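Local coordinates for protein glutamate--cysteine ligase GshA (Methylobacillus flagellatus KT, PDB 3K1T) that probably acts as a ligase, most likely joining glutamate to cysteine to give gamma-glutamylcysteine, at residues A[96-101]-A[173-178]; A[162-167]-A[189-194]. All coordinates share one frame; numbering follows the deposited sequence. Where two conformers were deposited one is given.

Contact 1 (A[96-101]-A[173-178]); sequences RRLLLI and AILLNN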
ATOM      1  N   ARG A  96      -4.763  19.536   0.739  1.00 22.25           N
ATOM      2  CA  ARG A  96      -6.025  19.265   0.076  1.00 21.07           C
ATOM      3  C   ARG A  96      -5.824  19.309  -1.438  1.00 20.14           C
ATOM      4  O   ARG A  96      -6.480  18.566  -2.162  1.00 18.86           O
ATOM      5  CB  ARG A  96      -7.060  20.344   0.425  1.00 21.32           C
ATOM      6  CG  ARG A  96      -7.511  20.377   1.850  1.00 24.80           C
ATOM      7  CD  ARG A  96      -8.521  21.506   2.035  1.00 29.37           C
ATOM      8  NE  ARG A  96      -9.282  21.409   3.281  1.00 35.90           N
ATOM      9  CZ  ARG A  96      -8.881  21.892   4.462  1.00 43.38           C
ATOM     10  NH1 ARG A  96      -7.690  22.492   4.596  1.00 46.14           N
ATOM     11  NH2 ARG A  96      -9.662  21.765   5.535  1.00 45.27           N
ATOM     12  N   ARG A  97      -4.979  20.243  -1.889  1.00 19.18           N
ATOM     13  CA  ARG A  97      -4.814  20.558  -3.307  0.55 19.61           C
ATOM     14  C   ARG A  97      -3.348  20.389  -3.718  1.00 20.14           C
ATOM     15  O   ARG A  97      -2.453  20.697  -2.938  1.00 22.29           O
ATOM     16  CB  ARG A  97      -5.246  22.006  -3.564  0.55 19.40           C
ATOM     17  CG  ARG A  97      -6.742  22.259  -3.405  0.55 20.10           C
ATOM     18  CD  ARG A  97      -7.096  23.734  -3.505  0.55 19.99           C
ATOM     19  NE  ARG A  97      -6.691  24.476  -2.311  0.55 21.11           N
ATOM     20  CZ  ARG A  97      -7.364  24.496  -1.148  0.55 23.83           C
ATOM     21  NH1 ARG A  97      -8.488  23.797  -0.982  0.55 22.05           N
ATOM     22  NH2 ARG A  97      -6.892  25.205  -0.127  0.55 25.38           N
ATOM     23  N   LEU A  98      -3.107  19.930  -4.936  1.00 17.59           N
ATOM     24  CA  LEU A  98      -1.758  19.764  -5.439  1.00 16.43           C
ATOM     25  C   LEU A  98      -1.654  20.322  -6.836  1.00 15.32           C
ATOM     26  O   LEU A  98      -2.470  19.978  -7.710  1.00 14.16           O
ATOM     27  CB  LEU A  98      -1.412  18.280  -5.437  1.00 17.24           C
ATOM     28  CG  LEU A  98       0.030  17.903  -5.706  1.00 18.20           C
ATOM     29  CD1 LEU A  98       0.982  18.403  -4.622  1.00 18.38           C
ATOM     30  CD2 LEU A  98       0.116  16.319  -5.827  1.00 21.00           C
ATOM     31  N   LEU A  99      -0.681  21.215  -7.048  1.00 14.04           N
ATOM     32  CA  LEU A  99      -0.367  21.719  -8.374  1.00 13.84           C
ATOM     33  C   LEU A  99       0.719  20.838  -8.952  1.00 13.81           C
ATOM     34  O   LEU A  99       1.777  20.675  -8.328  1.00 14.17           O
ATOM     35  CB  LEU A  99       0.144  23.187  -8.293  1.00 14.09           C
ATOM     36  CG  LEU A  99       0.453  23.904  -9.612  1.00 15.44           C
ATOM     37  CD1 LEU A  99      -0.833  24.203 -10.374  1.00 15.37           C
ATOM     38  CD2 LEU A  99       1.251  25.219  -9.382  1.00 17.55           C
ATOM     39  N   LEU A 100       0.451  20.272 -10.122  1.00 13.43           N
ATOM     40  CA  LEU A 100       1.394  19.412 -10.830  0.50 13.35           C
ATOM     41  C   LEU A 100       2.019  20.191 -11.985  1.00 13.63           C
ATOM     42  O   LEU A 100       1.324  20.640 -12.892  1.00 13.87           O
ATOM     43  CB  LEU A 100       0.704  18.150 -11.371  0.50 13.15           C
ATOM     44  CG  LEU A 100       1.564  17.141 -12.171  0.50 13.49           C
ATOM     45  CD1 LEU A 100       2.614  16.457 -11.285  0.50  9.17           C
ATOM     46  CD2 LEU A 100       0.645  16.068 -12.851  0.50 12.90           C
ATOM     47  N   ILE A 101       3.338  20.358 -11.949  1.00 13.75           N
ATOM     48  CA  ILE A 101       4.074  21.004 -13.040  1.00 14.03           C
ATOM     49  C   ILE A 101       4.728  19.948 -13.962  1.00 14.29           C
ATOM     50  O   ILE A 101       5.627  19.241 -13.556  1.00 13.95           O
ATOM     51  CB  ILE A 101       5.150  21.998 -12.504  1.00 15.26           C
ATOM     52  CG1 ILE A 101       4.472  23.045 -11.581  1.00 15.79           C
ATOM     53  CG2 ILE A 101       5.890  22.662 -13.676  1.00 12.26           C
ATOM     54  CD1 ILE A 101       5.373  24.105 -11.014  1.00 20.06           C
ATOM     55  N   ALA A 173       0.943  22.500  -1.936  1.00 20.61           N
ATOM     56  CA  ALA A 173       2.238  22.048  -2.371  1.00 19.52           C
ATOM     57  C   ALA A 173       2.269  21.920  -3.885  1.00 16.74           C
ATOM     58  O   ALA A 173       1.228  21.934  -4.545  1.00 16.16           O
ATOM     59  CB  ALA A 173       2.552  20.695  -1.720  1.00 20.67           C
ATOM     60  N   ILE A 174       3.472  21.764  -4.415  1.00 14.99           N
ATOM     61  CA  ILE A 174       3.721  21.723  -5.850  1.00 14.37           C
ATOM     62  C   ILE A 174       4.534  20.475  -6.165  1.00 14.39           C
ATOM     63  O   ILE A 174       5.640  20.333  -5.658  1.00 15.61           O
ATOM     64  CB  ILE A 174       4.509  22.962  -6.293  1.00 14.36           C
ATOM     65  CG1 ILE A 174       3.705  24.234  -5.964  1.00 14.40           C
ATOM     66  CG2 ILE A 174       4.880  22.898  -7.796  1.00 13.88           C
ATOM     67  CD1 ILE A 174       4.580  25.493  -5.950  1.00 16.32           C
ATOM     68  N   LEU A 175       3.999  19.595  -7.000  1.00 13.50           N
ATOM     69  CA  LEU A 175       4.700  18.394  -7.417  1.00 13.62           C
ATOM     70  C   LEU A 175       5.336  18.604  -8.764  1.00 12.91           C
ATOM     71  O   LEU A 175       4.661  18.924  -9.741  1.00 13.94           O
ATOM     72  CB  LEU A 175       3.752  17.180  -7.466  1.00 14.19           C
ATOM     73  CG  LEU A 175       4.364  15.846  -7.895  1.00 13.99           C
ATOM     74  CD1 LEU A 175       5.441  15.382  -6.884  1.00 12.50           C
ATOM     75  CD2 LEU A 175       3.279  14.717  -8.060  1.00 13.11           C
ATOM     76  N   LEU A 176       6.657  18.493  -8.803  1.00 12.78           N
ATOM     77  CA  LEU A 176       7.385  18.550 -10.056  1.00 12.14           C
ATOM     78  C   LEU A 176       7.379  17.224 -10.805  1.00 12.86           C
ATOM     79  O   LEU A 176       7.846  16.202 -10.287  1.00 13.65           O
ATOM     80  CB  LEU A 176       8.838  18.958  -9.802  1.00 12.09           C
ATOM     81  CG  LEU A 176       9.051  20.294  -9.121  1.00 12.29           C
ATOM     82  CD1 LEU A 176      10.531  20.408  -8.677  1.00 12.58           C
ATOM     83  CD2 LEU A 176       8.611  21.435 -10.077  1.00 11.37           C
ATOM     84  N   ASN A 177       6.886  17.240 -12.044  1.00 12.38           N
ATOM     85  CA  ASN A 177       7.121  16.154 -12.998  1.00 12.25           C
ATOM     86  C   ASN A 177       8.010  16.670 -14.146  1.00 13.98           C
ATOM     87  O   ASN A 177       7.955  16.180 -15.266  1.00 15.91           O
ATOM     88  CB  ASN A 177       5.805  15.576 -13.512  1.00 11.46           C
ATOM     89  CG  ASN A 177       5.967  14.219 -14.149  1.00 12.89           C
ATOM     90  OD1 ASN A 177       5.704  14.044 -15.350  1.00 14.34           O
ATOM     91  ND2 ASN A 177       6.420  13.242 -13.348  1.00 12.16           N
ATOM     92  N   ASN A 178       8.831  17.668 -13.815  1.00 15.64           N
ATOM     93  CA  ASN A 178       9.738  18.386 -14.731  1.00 15.49           C
ATOM     94  C   ASN A 178      11.076  18.407 -13.964  1.00 15.21           C
ATOM     95  O   ASN A 178      11.123  18.889 -12.823  1.00 15.03           O
ATOM     96  CB  ASN A 178       9.193  19.798 -14.916  1.00 15.89           C
ATOM     97  CG  ASN A 178      10.042  20.668 -15.825  1.00 16.18           C
ATOM     98  OD1 ASN A 178      11.289  20.619 -15.791  1.00 17.39           O
ATOM     99  ND2 ASN A 178       9.370  21.469 -16.657  1.00 17.53           N
TER
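Peptide groups of Leu99 and Leu175 are the flat groups joined by backbone bonds between strands 97-101 and 173-177, and leucine and isoleucine side chains lie on the two faces of this parallel pair. Leu99 N bonds Ala173 O at 3.2 Å. Leu99 O in turn takes Leu175 N at 2.8 Å, and Leu175 O takes Ile101 N at 2.9 Å. Asn177 N closes the run on Ile101 O at 2.8 Å. On one face, Leu100 and Leu175 lie side by side pointing the same way, CG anti to the backbone N in each (chi1 179° and 180°), and Leu100 CD1 touches Leu175 CD2 at 3.7 Å; helix 109-124 packs on this side. On the other face Ile101 crosses Ile174 obliquely, its CD1 pressed to Ile174 CG2 at 3.5 Å, tighter than usual for two carbons. Beyond the strand pair, Asn177 OD1 bonds Tyr111 OH and Asn114 ND2, while its ND2 bonds Tyr45 OH and Pro66 O. The chemistry is thus apolar above and below a seam of four backbone bonds; outward peptide groups of Leu98 and Leu100 bond strand 128-133, although Ala173 N is buried with no partner.

Contact 2 (A[162-167]-A[189-194]); sequences NRLELD and QGLEQS. With SO4 (sulfate ion), chain E.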
ATOM      1  N   ASN A 162       4.540  35.478  -3.769  1.00 15.97           N
ATOM      2  CA  ASN A 162       5.244  34.269  -3.322  1.00 15.37           C
ATOM      3  C   ASN A 162       4.448  32.951  -3.329  1.00 15.09           C
ATOM      4  O   ASN A 162       4.864  31.982  -2.712  1.00 13.84           O
ATOM      5  CB  ASN A 162       5.980  34.475  -1.995  1.00 14.97           C
ATOM      6  CG  ASN A 162       7.050  35.551  -2.093  1.00 15.50           C
ATOM      7  OD1 ASN A 162       7.500  35.864  -3.201  1.00 13.90           O
ATOM      8  ND2 ASN A 162       7.448  36.132  -0.953  1.00 12.63           N
ATOM      9  N   ARG A 163       3.381  32.908  -4.111  1.00 14.97           N
ATOM     10  CA  ARG A 163       2.638  31.672  -4.316  1.00 14.91           C
ATOM     11  C   ARG A 163       2.342  31.486  -5.804  1.00 14.59           C
ATOM     12  O   ARG A 163       2.108  32.460  -6.546  1.00 13.83           O
ATOM     13  CB  ARG A 163       1.330  31.746  -3.530  1.00 15.17           C
ATOM     14  CG  ARG A 163       1.514  31.968  -2.023  1.00 16.56           C
ATOM     15  CD  ARG A 163       0.145  31.869  -1.288  1.00 18.50           C
ATOM     16  NE  ARG A 163      -0.352  30.484  -1.255  1.00 17.41           N
ATOM     17  CZ  ARG A 163       0.075  29.543  -0.410  1.00 18.37           C
ATOM     18  NH1 ARG A 163       1.023  29.799   0.473  1.00 18.18           N
ATOM     19  NH2 ARG A 163      -0.440  28.311  -0.466  1.00 20.76           N
ATOM     20  N   LEU A 164       2.320  30.239  -6.251  1.00 14.60           N
ATOM     21  CA  LEU A 164       1.819  29.924  -7.584  1.00 16.04           C
ATOM     22  C   LEU A 164       0.334  29.602  -7.505  1.00 17.02           C
ATOM     23  O   LEU A 164      -0.075  28.842  -6.634  1.00 18.22           O
ATOM     24  CB  LEU A 164       2.557  28.741  -8.181  1.00 15.71           C
ATOM     25  CG  LEU A 164       4.052  28.903  -8.375  1.00 17.14           C
ATOM     26  CD1 LEU A 164       4.557  27.660  -9.192  1.00 17.09           C
ATOM     27  CD2 LEU A 164       4.420  30.266  -9.074  1.00 14.03           C
ATOM     28  N   GLU A 165      -0.451  30.169  -8.417  1.00 17.33           N
ATOM     29  CA  GLU A 165      -1.886  29.951  -8.456  0.50 18.34           C
ATOM     30  C   GLU A 165      -2.377  29.675  -9.888  1.00 17.78           C
ATOM     31  O   GLU A 165      -1.677  29.991 -10.889  1.00 17.15           O
ATOM     32  CB  GLU A 165      -2.598  31.167  -7.840  0.50 19.51           C
ATOM     33  CG  GLU A 165      -2.612  31.137  -6.275  0.50 23.02           C
ATOM     34  CD  GLU A 165      -2.680  32.510  -5.661  0.50 27.96           C
ATOM     35  OE1 GLU A 165      -2.981  33.467  -6.418  0.50 30.86           O
ATOM     36  OE2 GLU A 165      -2.420  32.642  -4.434  0.50 27.27           O
ATOM     37  N   LEU A 166      -3.560  29.079  -9.966  1.00 17.07           N
ATOM     38  CA  LEU A 166      -4.346  28.958 -11.210  1.00 17.34           C
ATOM     39  C   LEU A 166      -5.718  29.545 -10.884  1.00 18.34           C
ATOM     40  O   LEU A 166      -5.957  29.970  -9.753  1.00 18.30           O
ATOM     41  CB  LEU A 166      -4.476  27.488 -11.658  1.00 17.28           C
ATOM     42  CG  LEU A 166      -3.190  26.722 -11.897  1.00 15.63           C
ATOM     43  CD1 LEU A 166      -3.500  25.212 -12.201  1.00 14.87           C
ATOM     44  CD2 LEU A 166      -2.354  27.383 -12.999  1.00 12.97           C
ATOM     45  N   ASP A 167      -6.620  29.540 -11.862  1.00 20.03           N
ATOM     46  CA  ASP A 167      -7.974  30.113 -11.702  1.00 21.60           C
ATOM     47  C   ASP A 167      -8.671  29.474 -10.523  1.00 21.08           C
ATOM     48  O   ASP A 167      -8.897  28.264 -10.521  1.00 20.11           O
ATOM     49  CB  ASP A 167      -8.789  29.849 -12.981  1.00 22.88           C
ATOM     50  CG  ASP A 167     -10.230  30.365 -12.889  1.00 28.00           C
ATOM     51  OD1 ASP A 167     -10.364  31.576 -12.638  1.00 32.93           O
ATOM     52  OD2 ASP A 167     -11.206  29.560 -13.069  1.00 34.05           O
ATOM     53  N   GLN A 189      11.370  30.165  -7.519  1.00 13.06           N
ATOM     54  CA  GLN A 189      12.261  30.413  -6.383  1.00 13.51           C
ATOM     55  C   GLN A 189      11.632  31.334  -5.324  1.00 13.80           C
ATOM     56  O   GLN A 189      10.930  32.301  -5.643  1.00 13.60           O
ATOM     57  CB  GLN A 189      13.579  31.016  -6.868  1.00 13.38           C
ATOM     58  CG  GLN A 189      14.353  30.084  -7.804  1.00 14.40           C
ATOM     59  CD  GLN A 189      15.677  30.663  -8.262  1.00 16.94           C
ATOM     60  OE1 GLN A 189      16.327  31.391  -7.502  1.00 18.35           O
ATOM     61  NE2 GLN A 189      16.117  30.307  -9.495  1.00 15.00           N
ATOM     62  N   GLY A 190      11.904  31.042  -4.058  1.00 14.04           N
ATOM     63  CA  GLY A 190      11.434  31.864  -2.947  1.00 14.58           C
ATOM     64  C   GLY A 190       9.936  31.794  -2.720  1.00 15.04           C
ATOM     65  O   GLY A 190       9.324  32.775  -2.276  1.00 14.88           O
ATOM     66  N   LEU A 191       9.319  30.649  -3.039  1.00 15.35           N
ATOM     67  CA  LEU A 191       7.886  30.466  -2.857  1.00 14.45           C
ATOM     68  C   LEU A 191       7.548  30.037  -1.428  1.00 17.05           C
ATOM     69  O   LEU A 191       8.369  29.389  -0.744  1.00 16.88           O
ATOM     70  CB  LEU A 191       7.336  29.429  -3.842  1.00 15.31           C
ATOM     71  CG  LEU A 191       7.409  29.723  -5.352  1.00 13.20           C
ATOM     72  CD1 LEU A 191       7.042  28.414  -6.202  1.00 12.47           C
ATOM     73  CD2 LEU A 191       6.491  30.891  -5.691  1.00 11.84           C
ATOM     74  N   GLU A 192       6.324  30.363  -1.002  1.00 17.68           N
ATOM     75  CA  GLU A 192       5.769  29.861   0.269  1.00 19.08           C
ATOM     76  C   GLU A 192       5.377  28.369   0.224  1.00 20.61           C
ATOM     77  O   GLU A 192       5.409  27.701   1.254  1.00 20.80           O
ATOM     78  CB  GLU A 192       4.526  30.654   0.674  1.00 18.75           C
ATOM     79  CG  GLU A 192       4.791  32.080   0.961  1.00 20.49           C
ATOM     80  CD  GLU A 192       3.536  32.897   1.269  1.00 20.77           C
ATOM     81  OE1 GLU A 192       2.386  32.354   1.326  1.00 19.93           O
ATOM     82  OE2 GLU A 192       3.720  34.108   1.463  1.00 21.01           O
ATOM     83  N   GLN A 193       4.990  27.880  -0.942  1.00 20.19           N
ATOM     84  CA  GLN A 193       4.578  26.489  -1.129  1.00 20.56           C
ATOM     85  C   GLN A 193       5.794  25.582  -1.265  1.00 21.35           C
ATOM     86  O   GLN A 193       6.783  25.947  -1.905  1.00 22.76           O
ATOM     87  CB  GLN A 193       3.759  26.383  -2.403  1.00 19.85           C
ATOM     88  CG  GLN A 193       2.431  27.085  -2.353  1.00 19.54           C
ATOM     89  CD  GLN A 193       2.084  27.782  -3.659  1.00 17.78           C
ATOM     90  OE1 GLN A 193       2.957  28.414  -4.302  1.00 16.65           O
ATOM     91  NE2 GLN A 193       0.823  27.697  -4.057  1.00 15.79           N
ATOM     92  N   SER A 194       5.739  24.391  -0.687  1.00 20.27           N
ATOM     93  CA  SER A 194       6.836  23.445  -0.855  1.00 20.57           C
ATOM     94  C   SER A 194       6.866  22.818  -2.217  1.00 18.70           C
ATOM     95  O   SER A 194       5.805  22.459  -2.765  1.00 18.12           O
ATOM     96  CB  SER A 194       6.726  22.336   0.180  1.00 22.15           C
ATOM     97  OG  SER A 194       6.861  22.926   1.461  1.00 27.20           O
TER
HETATM   98  S   SO4 E 435      13.597  28.305  -2.373  0.50 41.38           S
HETATM   99  O1  SO4 E 435      12.618  27.245  -2.143  0.50 41.16           O
HETATM  100  O2  SO4 E 435      14.943  27.771  -2.128  0.50 40.63           O
HETATM  101  O3  SO4 E 435      13.539  28.794  -3.743  0.50 34.14           O
HETATM  102  O4  SO4 E 435      13.344  29.362  -1.407  0.50 39.84           O
HETATM  103  O   HOH W   1       6.185  35.115   1.523  1.00 20.02           O
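Gln193 and Arg163 cross at about a right angle, with the Gln193 amide turned 44° from the guanidinium and Gln193 CG resting over one guanidinium face, toward its rim. A bend at chi2 (141°) sets Gln193 CD close to the backbone of Leu164, where the amide works at both ends: OE1 accepts from Leu164 N through a lone pair at 2.7 Å, and NE2 gives an in-plane N-H to Leu164 O at 3.0 Å. NE2 also reaches Ser171 O. Glu192 crosses Arg163 at about a right angle as well; its OE1 forms a salt bridge with Arg163 NH1 at 3.0 Å, at the guanidinium edge, through the anti lone pair, while NH2 makes a second with Asp170 OD1. Glu192 N binds Asn162 O at 2.8 Å; one water joins Asn162 ND2 to Glu192 OE2, and Asn162 OD1 bonds Arg159 NH2. Gly190 N bonds sulfate O3 at 2.8 Å, the ion probably from the crystallisation liquor. Leu191 crosses Leu164 at about a right angle, its CD1 at 3.7 Å from Leu164 CG. An alanine in place of Gln193 would probably leave Leu164 N and O without these mates and remove CG from over the guanidinium. Gripping N-H and C=O of one residue, the amide imitates the neighbour in a hydrogen-bonded antiparallel pair, here tying the loop before strand 194-196 to strand 163-166.

Along the chain the segments alternate: 96-101, 162-167, 173-178 and 189-194, so the two pairings cross along the chain rather than follow one another. Their centres lie 11 Å apart, and both reach the same mixed sheet. Contact 1 joins two of its parallel strands; contact 2 sits farther from the centre of the chain, where strand 163-166 meets the loop leading into strand 194-196. That last strand pairs with 173-177, and Ile174 N probably bonds Ser194 O at 2.9 Å. Leu164 packs on Leu99, Ile101 and Ile174, and Ile174 also meets Leu191, so contact 2 closes over the face of contact 1 that lies away from helix 109-124.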